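Local coordinates for protein peptidase M3B, oligoendopeptidase F (Enterococcus faecium, PDB 2QR4) that probably hydrolyses peptide bonds in oligopeptides, as a metal-dependent endopeptidase of the M3 family, at residues Ile406-Glu409 against Tyr410-Thr414; Glu413-Asp417 against Pro418-Ala422. All coordinates share one frame; numbering follows the deposited sequence.

Contacts 1 and 2 follow one another along the chain, sharing Glu413 and Thr414, with centres about 10 Å apart. Contact 1 lies within the last turns of helix 394-414 and is partly buried: its evidence is a ladder of i to i+4 backbone bonds, with Leu407 and Leu411 buried and the glutamates nearer the surface. Contact 2 is a surface contact, joining the end of that helix through residues 415-417 to the start of helix 418-454; a weak side-chain cap, arginine-to-carbonyl bonding and small touches on Val420 accompany the first rungs of the new helix's ladder. Arg421 of contact 2 bridges them, its NH1 reaching the carbonyl of Leu412 in contact 1.

Contact 1. Residues Ile406-Glu409 against Tyr410-Thr414; sequences ILTE and YLLET
Tyr410 takes up the carbonyl of Ile406, Tyr410 N to Ile406 O at 3.0 Å, the first of four i to i+4 bonds that mark the closing turns of helix 394-414 as alpha-helical. Its ring leads off toward helix 302-308, touching Lys304 and Ala308, and its hydroxyl forms a weak hydrogen bond with Glu307.

Leu411 N continues the ladder to Leu407 O at 2.9 Å. The two leucine side chains meet at an oblique angle, Leu407 CD1 lying 3.9 Å from Leu411 CG, and both rest on Phe365 of helix 361-379, so this is the inward face.

At Leu412 the bond to Thr408 O is nearly straight. Leu412 and Thr408 run side by side and point the same way, Leu412 CD2 and Thr408 CG2 being 3.7 Å apart, while Thr408 OG1 turns back to the carbonyl of Glu404.

Glu413 N closes on Glu409 O at a more bent 130°. The carboxylates of these two residues are harder to read: Glu409 OE2 and Glu413 OE1 lie 2.5 Å apart with their planes turned 73° from each other, a spacing that suggests one of the two acids is probably protonated, though so short a distance is doubtful evidence. Glu409 gets there by bending at its second torsion (chi2 62°), whereas the Glu413 chain runs extended beyond CG; the other Glu409 oxygen, OE1, is held in a salt bridge by Arg569.

Thr414 folds back on its own turn, OG1 donating to Tyr410 O at 3.1 Å while standing 4.2 Å above the Tyr410 ring plane, offset toward the rim.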
loop_
_atom_site.group_PDB
_atom_site.type_symbol
_atom_site.label_atom_id
_atom_site.label_comp_id
_atom_site.label_asym_id
_atom_site.label_seq_id
_atom_site.Cartn_x
_atom_site.Cartn_y
_atom_site.Cartn_z
ATOM N N ILE A 406 14.021 -24.039 -33.980
ATOM C CA ILE A 406 14.306 -24.577 -35.291
ATOM C C ILE A 406 15.743 -24.265 -35.702
ATOM O O ILE A 406 16.402 -25.091 -36.331
ATOM C CB ILE A 406 13.282 -24.079 -36.323
ATOM C CG1 ILE A 406 11.916 -24.712 -36.040
ATOM C CG2 ILE A 406 13.717 -24.424 -37.741
ATOM C CD1 ILE A 406 10.803 -24.183 -36.941
ATOM N N LEU A 407 16.244 -23.097 -35.313
ATOM C CA LEU A 407 17.652 -22.759 -35.579
ATOM C C LEU A 407 18.618 -23.584 -34.727
ATOM O O LEU A 407 19.661 -24.023 -35.214
ATOM C CB LEU A 407 17.922 -21.273 -35.352
ATOM C CG LEU A 407 19.411 -20.953 -35.195
ATOM C CD1 LEU A 407 20.115 -20.951 -36.552
ATOM C CD2 LEU A 407 19.610 -19.639 -34.475
ATOM N N THR A 408 18.278 -23.789 -33.457
ATOM C CA THR A 408 19.085 -24.660 -32.602
ATOM C C THR A 408 19.227 -26.060 -33.190
ATOM O O THR A 408 20.331 -26.582 -33.315
ATOM C CB THR A 408 18.492 -24.800 -31.213
ATOM O OG1 THR A 408 18.474 -23.517 -30.576
ATOM C CG2 THR A 408 19.318 -25.789 -30.390
ATOM N N GLU A 409 18.107 -26.669 -33.554
ATOM C CA GLU A 409 18.153 -27.993 -34.140
ATOM C C GLU A 409 18.989 -27.973 -35.404
ATOM O O GLU A 409 19.811 -28.866 -35.624
ATOM C CB GLU A 409 16.745 -28.516 -34.450
ATOM C CG GLU A 409 16.721 -29.899 -35.116
ATOM C CD GLU A 409 17.323 -30.981 -34.224
ATOM O OE1 GLU A 409 17.254 -30.844 -32.989
ATOM O OE2 GLU A 409 17.865 -31.972 -34.752
ATOM N N TYR A 410 18.778 -26.966 -36.246
ATOM C CA TYR A 410 19.525 -26.896 -37.506
ATOM C C TYR A 410 21.041 -26.866 -37.266
ATOM O O TYR A 410 21.793 -27.546 -37.963
ATOM C CB TYR A 410 19.093 -25.691 -38.351
ATOM C CG TYR A 410 19.941 -25.510 -39.581
ATOM C CD1 TYR A 410 19.831 -26.382 -40.649
ATOM C CD2 TYR A 410 20.866 -24.481 -39.668
ATOM C CE1 TYR A 410 20.612 -26.233 -41.766
ATOM C CE2 TYR A 410 21.650 -24.328 -40.776
ATOM C CZ TYR A 410 21.524 -25.209 -41.825
ATOM O OH TYR A 410 22.306 -25.063 -42.957
ATOM N N LEU A 411 21.476 -26.074 -36.287
ATOM C CA LEU A 411 22.892 -25.951 -35.943
ATOM C C LEU A 411 23.448 -27.302 -35.484
ATOM O O LEU A 411 24.509 -27.728 -35.925
ATOM C CB LEU A 411 23.099 -24.876 -34.845
ATOM C CG LEU A 411 22.922 -23.402 -35.259
ATOM C CD1 LEU A 411 23.017 -22.439 -34.077
ATOM C CD2 LEU A 411 23.913 -22.992 -36.348
ATOM N N LEU A 412 22.708 -27.968 -34.602
ATOM C CA LEU A 412 23.095 -29.268 -34.046
ATOM C C LEU A 412 23.119 -30.372 -35.096
ATOM O O LEU A 412 23.747 -31.417 -34.896
ATOM C CB LEU A 412 22.151 -29.656 -32.903
ATOM C CG LEU A 412 22.483 -29.318 -31.429
ATOM C CD1 LEU A 412 23.555 -28.269 -31.226
ATOM C CD2 LEU A 412 21.243 -28.991 -30.617
ATOM N N GLU A 413 22.440 -30.153 -36.221
ATOM C CA GLU A 413 22.507 -31.139 -37.298
ATOM C C GLU A 413 23.598 -30.812 -38.311
ATOM O O GLU A 413 23.861 -31.612 -39.194
ATOM C CB GLU A 413 21.160 -31.306 -38.012
ATOM C CG GLU A 413 19.999 -31.656 -37.091
ATOM C CD GLU A 413 18.674 -31.835 -37.841
ATOM O OE1 GLU A 413 17.646 -32.136 -37.195
ATOM O OE2 GLU A 413 18.656 -31.680 -39.076
ATOM N N THR A 414 24.234 -29.647 -38.201
ATOM C CA THR A 414 25.239 -29.264 -39.221
ATOM C C THR A 414 26.624 -28.940 -38.672
ATOM O O THR A 414 27.613 -29.157 -39.341
ATOM C CB THR A 414 24.793 -28.055 -40.065
ATOM O OG1 THR A 414 24.551 -26.931 -39.201
ATOM C CG2 THR A 414 23.543 -28.386 -40.867
#

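Contact 2. Residues Glu413-Asp417 against Pro418-Ala422; sequences ETEKD and PRVRA
Arg421 reaches back over the turn and donates NH1 to Glu415 O, 2.8 Å away. The acceptor lies in the guanidinium plane and the donor in the carbonyl plane, an in-plane approach on both sides, although the N-H...O angle is only 147°. A bend at the third torsion (chi3 70°) swings the guanidinium group back toward the loop. The same NH1 also bonds to the carbonyl of Leu412, so one nitrogen serves a carbonyl in the last turn of the helix and one in the loop that follows; NH2 forms a salt bridge with Glu572 of helix 557-579, and NE is bonded elsewhere in the structure.

Asp417 contributes both backbone and side chain. Its carbonyl oxygen accepts from Arg421 N at 2.9 Å and 165°, which starts the regular bonding of the new helix, and Ala422 N to Pro418 O takes the next step. Pro418 has no N-H to satisfy. Asp417 OD1 accepts from Arg419 N, but the bond is weak at 3.5 Å; the same oxygen sits at the edge of the Arg419 guanidinium, where the salt bridge to NE is long at 3.7 Å.

Apart from these polar contacts, Glu415 crosses Val420 at about a right angle, with Glu415 CG 3.5 Å from Val420 CG1, and Asp417 CB touches the other methyl, CG2.

Asp417 at the N-cap, its capping bond weak, followed by proline in the first turn, is a familiar start of a helix after a short inter-helix loop.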
loop_
_atom_site.group_PDB
_atom_site.type_symbol
_atom_site.label_atom_id
_atom_site.label_comp_id
_atom_site.label_asym_id
_atom_site.label_seq_id
_atom_site.Cartn_x
_atom_site.Cartn_y
_atom_site.Cartn_z
ATOM N N GLU A 413 22.440 -30.153 -36.221
ATOM C CA GLU A 413 22.507 -31.139 -37.298
ATOM C C GLU A 413 23.598 -30.812 -38.311
ATOM O O GLU A 413 23.861 -31.612 -39.194
ATOM C CB GLU A 413 21.160 -31.306 -38.012
ATOM C CG GLU A 413 19.999 -31.656 -37.091
ATOM C CD GLU A 413 18.674 -31.835 -37.841
ATOM O OE1 GLU A 413 17.646 -32.136 -37.195
ATOM O OE2 GLU A 413 18.656 -31.680 -39.076
ATOM N N THR A 414 24.234 -29.647 -38.201
ATOM C CA THR A 414 25.239 -29.264 -39.221
ATOM C C THR A 414 26.624 -28.940 -38.672
ATOM O O THR A 414 27.613 -29.157 -39.341
ATOM C CB THR A 414 24.793 -28.055 -40.065
ATOM O OG1 THR A 414 24.551 -26.931 -39.201
ATOM C CG2 THR A 414 23.543 -28.386 -40.867
ATOM N N GLU A 415 26.683 -28.397 -37.465
ATOM C CA GLU A 415 27.950 -28.037 -36.841
ATOM C C GLU A 415 28.747 -29.261 -36.425
ATOM O O GLU A 415 28.224 -30.171 -35.789
ATOM C CB GLU A 415 27.694 -27.154 -35.619
ATOM C CG GLU A 415 27.166 -25.791 -35.996
ATOM C CD GLU A 415 28.063 -25.093 -37.008
ATOM O OE1 GLU A 415 29.277 -25.412 -37.061
ATOM O OE2 GLU A 415 27.553 -24.226 -37.747
ATOM N N LYS A 416 30.024 -29.281 -36.779
ATOM C CA LYS A 416 30.854 -30.414 -36.430
ATOM C C LYS A 416 31.871 -30.078 -35.330
ATOM O O LYS A 416 32.288 -30.960 -34.577
ATOM C CB LYS A 416 31.526 -30.984 -37.680
ATOM C CG LYS A 416 32.340 -29.968 -38.457
ATOM C CD LYS A 416 32.620 -30.454 -39.879
ATOM C CE LYS A 416 33.806 -29.724 -40.508
ATOM N NZ LYS A 416 35.110 -30.365 -40.153
ATOM N N ASP A 417 32.243 -28.806 -35.217
ATOM C CA ASP A 417 33.256 -28.392 -34.251
ATOM C C ASP A 417 32.747 -28.472 -32.792
ATOM O O ASP A 417 31.783 -27.801 -32.408
ATOM C CB ASP A 417 33.772 -26.992 -34.613
ATOM C CG ASP A 417 34.882 -26.505 -33.689
ATOM O OD1 ASP A 417 35.418 -27.294 -32.887
ATOM O OD2 ASP A 417 35.221 -25.311 -33.769
ATOM N N PRO A 418 33.405 -29.304 -31.970
ATOM C CA PRO A 418 32.974 -29.541 -30.592
ATOM C C PRO A 418 32.736 -28.269 -29.771
ATOM O O PRO A 418 31.819 -28.234 -28.960
ATOM C CB PRO A 418 34.128 -30.360 -30.006
ATOM C CG PRO A 418 34.693 -31.093 -31.193
ATOM C CD PRO A 418 34.606 -30.088 -32.318
ATOM N N ARG A 419 33.546 -27.235 -29.969
ATOM C CA ARG A 419 33.322 -25.985 -29.245
ATOM C C ARG A 419 32.003 -25.348 -29.678
ATOM O O ARG A 419 31.229 -24.894 -28.833
ATOM C CB ARG A 419 34.482 -24.997 -29.425
ATOM C CG ARG A 419 35.548 -25.033 -28.327
ATOM C CD ARG A 419 36.523 -26.190 -28.508
ATOM N NE ARG A 419 37.152 -26.204 -29.835
ATOM C CZ ARG A 419 38.456 -26.035 -30.057
ATOM N NH1 ARG A 419 39.288 -25.836 -29.040
ATOM N NH2 ARG A 419 38.930 -26.070 -31.298
ATOM N N VAL A 420 31.742 -25.324 -30.986
ATOM C CA VAL A 420 30.456 -24.844 -31.481
ATOM C C VAL A 420 29.312 -25.680 -30.904
ATOM O O VAL A 420 28.415 -25.135 -30.268
ATOM C CB VAL A 420 30.352 -24.863 -33.011
ATOM C CG1 VAL A 420 29.032 -24.228 -33.444
ATOM C CG2 VAL A 420 31.529 -24.137 -33.646
ATOM N N ARG A 421 29.346 -26.999 -31.089
ATOM C CA ARG A 421 28.257 -27.818 -30.556
ATOM C C ARG A 421 28.035 -27.545 -29.069
ATOM O O ARG A 421 26.898 -27.375 -28.637
ATOM C CB ARG A 421 28.475 -29.313 -30.804
ATOM C CG ARG A 421 28.517 -29.688 -32.269
ATOM C CD ARG A 421 28.554 -31.199 -32.457
ATOM N NE ARG A 421 27.280 -31.806 -32.088
ATOM C CZ ARG A 421 26.215 -31.797 -32.879
ATOM N NH1 ARG A 421 26.289 -31.206 -34.063
ATOM N NH2 ARG A 421 25.080 -32.361 -32.482
ATOM N N ALA A 422 29.114 -27.496 -28.290
ATOM C CA ALA A 422 28.992 -27.248 -26.851
ATOM C C ALA A 422 28.281 -25.930 -26.590
ATOM O O ALA A 422 27.376 -25.855 -25.744
ATOM C CB ALA A 422 30.357 -27.263 -26.166
#